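Local coordinates for Hit-like protein involved in cell-cycle regulation (Bartonella henselae, PDB 3LB5) that probably binds nucleotides and hydrolyses phosphoramidate-type bonds, as histidine triad proteins of the HINT type do, and may take part in cell-cycle regulation, at residues K71-A79 / V109-S117; V87-V98 / L124-M132. All blocks are in the same frame, centred on the assembly; numbering follows the deposited sequence.

Contact 1: residues K71-A79 / V109-S117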
# COMPACT_ATOMS: atom_id res chain seq x y z
N LYS B 71 -17.44 -0.05 2.33
CA LYS B 71 -17.68 0.73 3.53
C LYS B 71 -16.81 1.98 3.52
O LYS B 71 -15.59 1.89 3.37
CB LYS B 71 -17.49 -0.09 4.80
CG LYS B 71 -17.78 0.71 6.11
CD LYS B 71 -17.61 -0.18 7.35
CE LYS B 71 -18.20 0.48 8.59
NZ LYS B 71 -17.41 1.71 8.98
N GLY B 72 -17.45 3.14 3.68
CA GLY B 72 -16.79 4.44 3.56
C GLY B 72 -15.79 4.79 4.67
O GLY B 72 -16.07 4.63 5.85
N SER B 73 -14.61 5.24 4.27
CA SER B 73 -13.72 6.00 5.15
C SER B 73 -12.93 6.92 4.24
O SER B 73 -12.80 6.64 3.04
CB SER B 73 -12.78 5.10 5.99
OG SER B 73 -11.86 4.38 5.20
N ARG B 74 -12.43 8.03 4.77
CA ARG B 74 -11.65 8.97 3.96
C ARG B 74 -10.37 8.33 3.42
O ARG B 74 -9.95 8.61 2.30
CB ARG B 74 -11.28 10.21 4.78
CG ARG B 74 -12.51 11.08 5.15
CD ARG B 74 -12.14 12.32 5.91
NE ARG B 74 -11.34 13.27 5.14
CZ ARG B 74 -10.02 13.41 5.21
NH1 ARG B 74 -9.28 12.65 6.03
NH2 ARG B 74 -9.42 14.34 4.46
N ASN B 75 -9.73 7.51 4.26
CA ASN B 75 -8.45 6.90 3.89
C ASN B 75 -8.11 5.77 4.86
O ASN B 75 -9.02 5.21 5.48
CB ASN B 75 -7.33 7.96 3.75
CG ASN B 75 -7.10 8.78 5.01
OD1 ASN B 75 -7.20 8.28 6.12
ND2 ASN B 75 -6.75 10.04 4.83
N LEU B 76 -6.83 5.41 4.99
CA LEU B 76 -6.44 4.28 5.85
C LEU B 76 -6.58 4.58 7.34
O LEU B 76 -6.89 3.69 8.15
CB LEU B 76 -4.98 3.87 5.56
CG LEU B 76 -4.51 2.56 6.20
CD1 LEU B 76 -5.08 1.42 5.42
CD2 LEU B 76 -3.01 2.46 6.20
N LEU B 77 -6.31 5.83 7.68
CA LEU B 77 -6.25 6.31 9.07
C LEU B 77 -7.59 6.22 9.81
O LEU B 77 -7.62 5.91 11.00
CB LEU B 77 -5.74 7.76 9.09
CG LEU B 77 -4.43 8.07 8.33
CD1 LEU B 77 -4.30 9.57 8.12
CD2 LEU B 77 -3.24 7.54 9.09
N ASP B 78 -8.69 6.48 9.10
CA ASP B 78 -10.03 6.45 9.73
C ASP B 78 -10.85 5.19 9.39
O ASP B 78 -11.99 5.08 9.82
CB ASP B 78 -10.83 7.71 9.38
CG ASP B 78 -11.13 7.84 7.88
OD1 ASP B 78 -10.34 7.34 7.07
OD2 ASP B 78 -12.14 8.47 7.51
N ALA B 79 -10.27 4.26 8.63
CA ALA B 79 -10.97 3.01 8.30
C ALA B 79 -11.11 2.14 9.54
O ALA B 79 -10.25 2.18 10.42
CB ALA B 79 -10.20 2.25 7.23
N VAL B 109 2.16 -1.22 -5.43
CA VAL B 109 0.95 -0.96 -4.67
C VAL B 109 1.17 0.36 -3.95
O VAL B 109 2.19 0.53 -3.28
CB VAL B 109 0.68 -2.09 -3.65
CG1 VAL B 109 -0.52 -1.76 -2.74
CG2 VAL B 109 0.52 -3.43 -4.39
N MET B 110 0.23 1.29 -4.08
CA MET B 110 0.35 2.55 -3.35
C MET B 110 -0.95 2.89 -2.66
O MET B 110 -2.04 2.56 -3.15
CB MET B 110 0.71 3.71 -4.29
CG MET B 110 1.95 3.43 -5.12
SD MET B 110 2.47 4.92 -5.97
CE MET B 110 1.21 5.16 -7.22
N GLN B 111 -0.84 3.59 -1.54
CA GLN B 111 -2.04 4.02 -0.84
C GLN B 111 -1.75 5.40 -0.23
O GLN B 111 -0.77 5.57 0.52
CB GLN B 111 -2.47 2.99 0.19
CG GLN B 111 -3.87 3.29 0.82
CD GLN B 111 -3.79 4.23 2.00
OE1 GLN B 111 -2.87 4.14 2.81
NE2 GLN B 111 -4.72 5.17 2.09
N PHE B 112 -2.58 6.37 -0.59
CA PHE B 112 -2.34 7.78 -0.23
C PHE B 112 -3.29 8.34 0.81
O PHE B 112 -4.52 8.23 0.68
CB PHE B 112 -2.34 8.69 -1.46
CG PHE B 112 -1.37 8.26 -2.54
CD1 PHE B 112 -0.06 7.90 -2.22
CD2 PHE B 112 -1.78 8.21 -3.86
CE1 PHE B 112 0.83 7.50 -3.21
CE2 PHE B 112 -0.88 7.81 -4.87
CZ PHE B 112 0.42 7.45 -4.54
N ASN B 113 -2.72 8.95 1.85
CA ASN B 113 -3.48 9.57 2.91
C ASN B 113 -3.24 11.08 2.99
O ASN B 113 -2.19 11.51 3.42
CB ASN B 113 -3.16 8.93 4.26
CG ASN B 113 -3.35 7.43 4.23
OD1 ASN B 113 -4.47 6.95 4.37
ND2 ASN B 113 -2.26 6.69 4.01
N GLU B 114 -4.26 11.84 2.59
CA GLU B 114 -4.29 13.32 2.65
C GLU B 114 -3.67 13.99 1.43
O GLU B 114 -2.93 13.35 0.66
CB GLU B 114 -3.74 13.90 3.97
CG GLU B 114 -4.36 13.32 5.27
CD GLU B 114 -5.87 13.47 5.36
OE1 GLU B 114 -6.43 14.41 4.74
OE2 GLU B 114 -6.51 12.65 6.06
N ALA B 115 -3.99 15.27 1.27
CA ALA B 115 -3.46 16.15 0.22
C ALA B 115 -1.95 16.07 0.07
O ALA B 115 -1.43 15.96 -1.04
CB ALA B 115 -3.87 17.60 0.47
N ALA B 116 -1.23 16.11 1.20
CA ALA B 116 0.23 16.08 1.16
C ALA B 116 0.80 14.75 0.64
O ALA B 116 1.95 14.71 0.20
CB ALA B 116 0.82 16.44 2.53
N SER B 117 0.00 13.68 0.69
CA SER B 117 0.35 12.41 0.02
C SER B 117 -0.28 12.30 -1.38
O SER B 117 -0.32 11.20 -1.97
CB SER B 117 -0.05 11.21 0.89
OG SER B 117 0.38 9.97 0.31
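Arg74 meets Glu114 end-on, Arg74 NH1 to Glu114 OE2 at 2.8 Å and Arg74 NH2 to Glu114 OE1 at 3.0 Å, in a two-pronged salt bridge. The guanidinium and carboxylate planes are only 14° apart, each N-H runs nearly straight, and each oxygen receives it on its syn lone pair. OE2 carries a second load: Asn75 ND2 donates to Glu114 OE2 over 2.9 Å, reaching it from above the carboxylate plane with a more bent N-H. Two bonds from Arg74 plus one from Asn75 thus fix the carboxylate's rotation. Asn75 gets its amide there with CG tucked between its own backbone N and carbonyl carbon (chi1 58°), which also brings OD1 round to accept from Leu77 N. That bond closes an Asx turn, and it shapes the loop between strand 65-69 and helix 81-101 where it comes up against the end of strand 106-113, an outer strand of the HIT-domain sheet within this chain. Asp78, within the same loop, accepts from Arg74 N with OD2 and from Asn75 N with OD1, on its syn lone pairs, while Ser73 OG donates to Asn75 O. On the strand, Asn113 OD1 accepts twice. Leu76 N points at Asn113 OD1 almost along the C=O axis, 2.9 Å away, and Gln111 NE2 comes in from above the carbonyl plane. Gln111 OE1 in turn accepts from Asn113 ND2, so the two amides bond to each other twice. Asn113 ND2 has a further partner in Ile107 O of the second subunit, whose strand pairs with this one and carries the sheet across the interface. Leu76 CB packs against the amide oxygen of Gln111, and Leu77 CD1 touches Asn113 CB at 4.1 Å.

Contact 2: residues V87-V98 / L124-M132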
# COMPACT_ATOMS: atom_id res chain seq x y z
N VAL B 87 -10.08 -5.85 2.20
CA VAL B 87 -9.39 -4.94 1.26
C VAL B 87 -8.03 -5.50 0.85
O VAL B 87 -7.74 -5.62 -0.33
CB VAL B 87 -9.28 -3.49 1.79
CG1 VAL B 87 -8.31 -2.62 0.93
CG2 VAL B 87 -10.71 -2.83 1.80
N ILE B 88 -7.22 -5.87 1.84
CA ILE B 88 -5.86 -6.31 1.54
C ILE B 88 -5.87 -7.66 0.81
O ILE B 88 -5.03 -7.90 -0.07
CB ILE B 88 -4.95 -6.34 2.80
CG1 ILE B 88 -3.47 -6.31 2.39
CG2 ILE B 88 -5.23 -7.56 3.69
CD1 ILE B 88 -3.08 -5.08 1.58
N LYS B 89 -6.81 -8.54 1.16
CA LYS B 89 -6.98 -9.79 0.42
C LYS B 89 -7.23 -9.54 -1.07
O LYS B 89 -6.64 -10.20 -1.94
CB LYS B 89 -8.11 -10.63 1.04
CG LYS B 89 -8.65 -11.74 0.14
CD LYS B 89 -9.39 -12.83 0.93
CE LYS B 89 -10.72 -12.32 1.46
NZ LYS B 89 -11.49 -13.44 2.12
N ALA B 90 -8.10 -8.58 -1.35
CA ALA B 90 -8.45 -8.24 -2.72
C ALA B 90 -7.27 -7.52 -3.41
O ALA B 90 -7.01 -7.73 -4.59
CB ALA B 90 -9.72 -7.38 -2.73
N VAL B 91 -6.56 -6.67 -2.67
CA VAL B 91 -5.32 -6.06 -3.20
C VAL B 91 -4.30 -7.16 -3.64
O VAL B 91 -3.66 -7.03 -4.68
CB VAL B 91 -4.66 -5.13 -2.16
CG1 VAL B 91 -3.26 -4.65 -2.60
CG2 VAL B 91 -5.56 -3.92 -1.87
N GLN B 92 -4.15 -8.21 -2.84
CA GLN B 92 -3.25 -9.30 -3.22
C GLN B 92 -3.78 -10.04 -4.44
O GLN B 92 -3.04 -10.34 -5.38
CB GLN B 92 -3.02 -10.27 -2.06
CG GLN B 92 -2.25 -11.50 -2.49
CD GLN B 92 -2.17 -12.56 -1.42
OE1 GLN B 92 -3.20 -13.00 -0.88
NE2 GLN B 92 -0.95 -12.97 -1.11
N LYS B 93 -5.08 -10.34 -4.43
CA LYS B 93 -5.71 -11.05 -5.54
C LYS B 93 -5.57 -10.26 -6.84
O LYS B 93 -5.26 -10.84 -7.87
CB LYS B 93 -7.18 -11.32 -5.22
CG LYS B 93 -7.88 -12.33 -6.13
CD LYS B 93 -9.38 -12.39 -5.77
CE LYS B 93 -10.12 -13.44 -6.58
NZ LYS B 93 -9.64 -14.84 -6.36
N ILE B 94 -5.80 -8.95 -6.77
CA ILE B 94 -5.67 -8.07 -7.94
C ILE B 94 -4.22 -7.90 -8.40
O ILE B 94 -3.97 -7.84 -9.60
CB ILE B 94 -6.36 -6.68 -7.72
CG1 ILE B 94 -7.88 -6.84 -7.65
CG2 ILE B 94 -5.98 -5.64 -8.79
CD1 ILE B 94 -8.57 -7.51 -8.81
N ALA B 95 -3.27 -7.80 -7.45
CA ALA B 95 -1.85 -7.65 -7.78
C ALA B 95 -1.42 -8.83 -8.66
O ALA B 95 -0.80 -8.65 -9.70
CB ALA B 95 -1.01 -7.60 -6.51
N LYS B 96 -1.79 -10.03 -8.24
CA LYS B 96 -1.51 -11.25 -8.98
C LYS B 96 -2.20 -11.34 -10.35
O LYS B 96 -1.58 -11.76 -11.33
CB LYS B 96 -1.86 -12.48 -8.13
CG LYS B 96 -0.90 -12.67 -6.95
CD LYS B 96 -1.30 -13.81 -6.04
CE LYS B 96 -0.84 -15.17 -6.57
NZ LYS B 96 0.66 -15.27 -6.80
N ALA B 97 -3.48 -10.98 -10.42
CA ALA B 97 -4.21 -11.02 -11.69
C ALA B 97 -3.67 -10.00 -12.69
O ALA B 97 -3.54 -10.31 -13.87
CB ALA B 97 -5.68 -10.81 -11.47
N VAL B 98 -3.39 -8.78 -12.22
CA VAL B 98 -2.84 -7.72 -13.07
C VAL B 98 -1.46 -8.11 -13.63
O VAL B 98 -1.18 -7.89 -14.81
CB VAL B 98 -2.81 -6.32 -12.30
CG1 VAL B 98 -2.05 -5.23 -13.12
CG2 VAL B 98 -4.22 -5.85 -12.01
N LEU B 124 -11.03 5.62 0.82
CA LEU B 124 -9.91 4.67 0.87
C LEU B 124 -9.75 3.93 -0.47
O LEU B 124 -10.67 3.31 -0.93
CB LEU B 124 -10.06 3.65 2.03
CG LEU B 124 -8.96 2.58 2.21
CD1 LEU B 124 -7.54 3.18 2.34
CD2 LEU B 124 -9.28 1.69 3.40
N HIS B 125 -8.60 4.06 -1.11
CA HIS B 125 -8.31 3.26 -2.28
C HIS B 125 -6.84 2.86 -2.35
O HIS B 125 -5.96 3.68 -2.05
CB HIS B 125 -8.74 3.96 -3.58
CG HIS B 125 -8.10 5.30 -3.81
ND1 HIS B 125 -8.39 6.40 -3.03
CD2 HIS B 125 -7.22 5.73 -4.76
CE1 HIS B 125 -7.70 7.45 -3.47
NE2 HIS B 125 -7.00 7.07 -4.53
N PHE B 126 -6.59 1.61 -2.76
CA PHE B 126 -5.23 1.14 -3.11
C PHE B 126 -5.05 1.16 -4.63
O PHE B 126 -5.93 0.75 -5.39
CB PHE B 126 -4.99 -0.28 -2.59
CG PHE B 126 -4.77 -0.35 -1.10
CD1 PHE B 126 -3.51 -0.64 -0.59
CD2 PHE B 126 -5.83 -0.16 -0.20
CE1 PHE B 126 -3.31 -0.70 0.80
CE2 PHE B 126 -5.64 -0.24 1.19
CZ PHE B 126 -4.36 -0.51 1.68
N HIS B 127 -3.91 1.70 -5.07
CA HIS B 127 -3.47 1.60 -6.46
C HIS B 127 -2.72 0.29 -6.70
O HIS B 127 -1.79 -0.05 -5.94
CB HIS B 127 -2.50 2.75 -6.79
CG HIS B 127 -3.12 4.10 -6.71
ND1 HIS B 127 -3.80 4.66 -7.78
CD2 HIS B 127 -3.12 5.02 -5.72
CE1 HIS B 127 -4.22 5.87 -7.43
NE2 HIS B 127 -3.82 6.12 -6.20
N ILE B 128 -3.11 -0.42 -7.76
CA ILE B 128 -2.35 -1.60 -8.20
C ILE B 128 -1.82 -1.35 -9.62
O ILE B 128 -2.58 -1.31 -10.60
CB ILE B 128 -3.15 -2.93 -8.14
CG1 ILE B 128 -3.55 -3.27 -6.70
CG2 ILE B 128 -2.28 -4.09 -8.61
CD1 ILE B 128 -4.86 -2.76 -6.27
N ILE B 129 -0.51 -1.13 -9.71
CA ILE B 129 0.11 -0.66 -10.95
C ILE B 129 1.13 -1.66 -11.49
O ILE B 129 2.16 -1.92 -10.85
CB ILE B 129 0.76 0.75 -10.78
CG1 ILE B 129 -0.19 1.72 -10.06
CG2 ILE B 129 1.26 1.29 -12.15
CD1 ILE B 129 0.44 3.06 -9.71
N PRO B 130 0.87 -2.20 -12.69
CA PRO B 130 1.90 -3.02 -13.32
C PRO B 130 3.13 -2.23 -13.78
O PRO B 130 3.02 -1.09 -14.29
CB PRO B 130 1.18 -3.66 -14.51
CG PRO B 130 0.08 -2.72 -14.85
CD PRO B 130 -0.26 -1.92 -13.61
N ARG B 131 4.30 -2.82 -13.59
CA ARG B 131 5.56 -2.20 -13.97
C ARG B 131 6.23 -3.05 -15.02
O ARG B 131 6.05 -4.26 -15.05
CB ARG B 131 6.49 -2.06 -12.76
CG ARG B 131 5.86 -1.28 -11.60
CD ARG B 131 5.49 0.11 -12.06
NE ARG B 131 6.69 0.86 -12.42
CZ ARG B 131 7.38 1.60 -11.56
NH1 ARG B 131 6.98 1.69 -10.28
NH2 ARG B 131 8.45 2.25 -11.97
N MET B 132 6.97 -2.40 -15.90
CA MET B 132 7.82 -3.10 -16.87
C MET B 132 9.21 -2.60 -16.65
O MET B 132 9.41 -1.42 -16.36
CB MET B 132 7.38 -2.82 -18.30
CG MET B 132 5.96 -3.28 -18.64
SD MET B 132 5.73 -5.06 -18.48
CE MET B 132 4.08 -5.24 -19.15
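Ile128 sits under helix 87-98 and fills the stretch between Val91 and Val98, so it is the side chain to follow. Ile128 CB, pointing at the helix, rests 4.0 Å from Ile94 CG2. There the chain forks. Ile128 CG2, set anti to the backbone N, goes up against the helix backbone itself and lies 3.7 Å from Ala95 CA; the small Ala95 lets a methyl group come this near. Val98 CG2 is a looser neighbour of the same methyl. The other branch, CG1, stays beside Ile94 CG2 and has Val91 CG1 somewhat farther off. At the tip, CD1 still touches Ile94 CG2, which therefore meets three successive carbons of the isoleucine. Toward the start of the strand the partner is Phe126. Val91 CG2 makes an off-centre CH-pi contact with the Phe126 ring, 4.2 Å from the centroid, and also touches Phe126 CG at 3.7 Å, while Val87 CG1 packs against Phe126 CE2 at 3.6 Å. Farther along, Val98 CG1 leans on the Pro130 ring, closest to Pro130 CG at 3.7 Å. Helix and strand run in nearly the same direction, their local axes 21° apart and 8.6 Å from each other, which is why Phe126, Ile128 and Pro130 find partners in order along one helix. This is the long helix of the HIT fold lying along the antiparallel sheet. Val67 and Ile107, on the two strands flanking 126-131, also touch Ile128. His125 and His127 point away from the helix, and His127 ND1 bonds to His64 NE2; with His123 they form the His-x-His-x-His of the histidine triad motif. With every touching residue buried and every side-chain group in the contact a hydrocarbon, cohesion here comes from shape fit and exclusion of water, with no polar bond between helix and strand.

Contact 2 lies in the core, its centre about 7 Å from that of the chain, and joins helix 81-101 to one face of the sheet through aliphatic and aromatic groups. Contact 1 is nearer the surface, its centre about 12 Å from that of the chain, partly buried and held by a salt bridge and amide hydrogen bonds. Strands 106-113 and 126-131 are neighbours in one sheet, so the two meet directly: Met110 O probably bonds to His127 N, and Ser73 O to Leu124 N. Both also reach the second subunit, where Gln92 of one chain, on the helix of contact 2, donates to Leu76 O and Ala79 O of the other chain, in the loop of contact 1.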